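Local coordinates for protein diguanylate cyclase (Pseudomonas aeruginosa, PDB 5M3C) that is a GGDEF-EAL protein of the diguanylate cyclase family, whose GGDEF domain holds GTP and calcium and whose EAL domain holds a further calcium, at residues R14-F17 with E18-L21. Residues are numbered along the deposited sequence; the frame is centred on the assembly and turned at random.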
loop_
_atom_site.group_PDB
_atom_site.type_symbol
_atom_site.label_atom_id
_atom_site.label_comp_id
_atom_site.label_asym_id
_atom_site.label_seq_id
_atom_site.Cartn_x
_atom_site.Cartn_y
_atom_site.Cartn_z
ATOM N N ARG B 14 27.561 -29.110 -19.618
ATOM C CA ARG B 14 28.631 -28.307 -19.028
ATOM C C ARG B 14 30.024 -28.726 -19.491
ATOM O O ARG B 14 30.923 -27.892 -19.585
ATOM C CB ARG B 14 28.545 -28.330 -17.501
ATOM C CG ARG B 14 28.878 -29.662 -16.858
ATOM C CD ARG B 14 28.784 -29.564 -15.343
ATOM N NE ARG B 14 29.438 -30.686 -14.675
ATOM C CZ ARG B 14 30.752 -30.781 -14.485
ATOM N NH1 ARG B 14 31.257 -31.840 -13.867
ATOM N NH2 ARG B 14 31.565 -29.821 -14.913
ATOM N N LEU B 15 30.210 -30.009 -19.783
ATOM C CA LEU B 15 31.499 -30.475 -20.274
ATOM C C LEU B 15 31.838 -29.773 -21.583
ATOM O O LEU B 15 32.926 -29.220 -21.730
ATOM C CB LEU B 15 31.505 -31.996 -20.456
ATOM C CG LEU B 15 31.478 -32.827 -19.165
ATOM C CD1 LEU B 15 31.629 -34.310 -19.476
ATOM C CD2 LEU B 15 32.559 -32.383 -18.189
ATOM N N LEU B 16 30.899 -29.781 -22.524
ATOM C CA LEU B 16 31.110 -29.145 -23.825
ATOM C C LEU B 16 31.285 -27.638 -23.671
ATOM O O LEU B 16 32.105 -27.016 -24.354
ATOM C CB LEU B 16 29.940 -29.440 -24.767
ATOM C CG LEU B 16 30.021 -28.763 -26.139
ATOM C CD1 LEU B 16 31.387 -28.974 -26.781
ATOM C CD2 LEU B 16 28.918 -29.274 -27.053
ATOM N N PHE B 17 30.499 -27.057 -22.770
ATOM C CA PHE B 17 30.601 -25.637 -22.452
ATOM C C PHE B 17 31.997 -25.286 -21.943
ATOM O O PHE B 17 32.583 -24.273 -22.342
ATOM C CB PHE B 17 29.553 -25.270 -21.400
ATOM C CG PHE B 17 29.686 -23.870 -20.874
ATOM C CD1 PHE B 17 29.185 -22.798 -21.592
ATOM C CD2 PHE B 17 30.308 -23.628 -19.662
ATOM C CE1 PHE B 17 29.305 -21.508 -21.110
ATOM C CE2 PHE B 17 30.431 -22.342 -19.175
ATOM C CZ PHE B 17 29.929 -21.280 -19.900
ATOM N N GLU B 18 32.524 -26.136 -21.067
ATOM C CA GLU B 18 33.833 -25.914 -20.458
ATOM C C GLU B 18 34.966 -25.825 -21.484
ATOM O O GLU B 18 35.832 -24.955 -21.377
ATOM C CB GLU B 18 34.138 -27.010 -19.425
ATOM C CG GLU B 18 33.427 -26.809 -18.093
ATOM C CD GLU B 18 33.778 -27.862 -17.059
ATOM O OE1 GLU B 18 34.847 -28.500 -17.185
ATOM O OE2 GLU B 18 32.985 -28.048 -16.112
ATOM N N SER B 19 34.959 -26.720 -22.471
ATOM C CA SER B 19 36.005 -26.730 -23.493
ATOM C C SER B 19 35.929 -25.458 -24.329
ATOM O O SER B 19 36.957 -24.853 -24.663
ATOM C CB SER B 19 35.878 -27.962 -24.397
ATOM O OG SER B 19 34.896 -27.765 -25.400
ATOM N N ARG B 20 34.704 -25.052 -24.655
ATOM C CA ARG B 20 34.482 -23.851 -25.452
ATOM C C ARG B 20 34.807 -22.589 -24.664
ATOM O O ARG B 20 35.190 -21.573 -25.243
ATOM C CB ARG B 20 33.049 -23.816 -25.979
ATOM C CG ARG B 20 32.878 -24.658 -27.232
ATOM C CD ARG B 20 31.510 -25.307 -27.332
ATOM N NE ARG B 20 30.528 -24.439 -27.967
ATOM C CZ ARG B 20 29.472 -24.876 -28.644
ATOM N NH1 ARG B 20 29.260 -26.177 -28.784
ATOM N NH2 ARG B 20 28.631 -24.014 -29.185
ATOM N N LEU B 21 34.661 -22.655 -23.344
ATOM C CA LEU B 21 35.089 -21.551 -22.490
ATOM C C LEU B 21 36.614 -21.510 -22.410
ATOM O O LEU B 21 37.225 -20.443 -22.521
ATOM C CB LEU B 21 34.489 -21.682 -21.089
ATOM C CG LEU B 21 34.939 -20.638 -20.060
ATOM C CD1 LEU B 21 34.777 -19.220 -20.587
ATOM C CD2 LEU B 21 34.165 -20.809 -18.764
#
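Arg14 and Glu18 form an i to i+4 salt bridge in the opening turns of helix 14-31, a local contact within one helix of the GGDEF domain. The two side chains run alongside each other, and NH2 of Arg14 lies 2.6 Å from OE2 of Glu18. That oxygen approaches the guanidinium edge-on, close to its plane, although the guanidinium and carboxylate planes are turned 41° apart. An extended Glu18 chain, with CG beside the backbone N (chi1 -78°), carries the carboxylate back along the helix to Arg14. The same residue pair is also joined through the backbone: Glu18 N donates to Arg14 O at 2.8 Å, with an N-H...O angle of 150°. Arg14 is exposed and Glu18 partly so, whereas the side of the helix carrying buried Phe17 and Leu21 packs on strands 77-82 and 85-90 of the domain's mixed beta-sheet. There Phe17 meets Ala79, Ile87 and Leu89, and Leu21 also reaches Leu89. The Phe17 and Leu21 side chains extend next to each other in a common direction, with CE2 of Phe17 4.1 Å from CD2 of Leu21. Leu16 O accepts two bonds from the same face of its carbonyl plane: Ser19 OG at 3.1 Å and Arg20 N at 3.3 Å. The Arg20 chain bends across Leu16, with NH1 3.6 Å from Leu16 CD2.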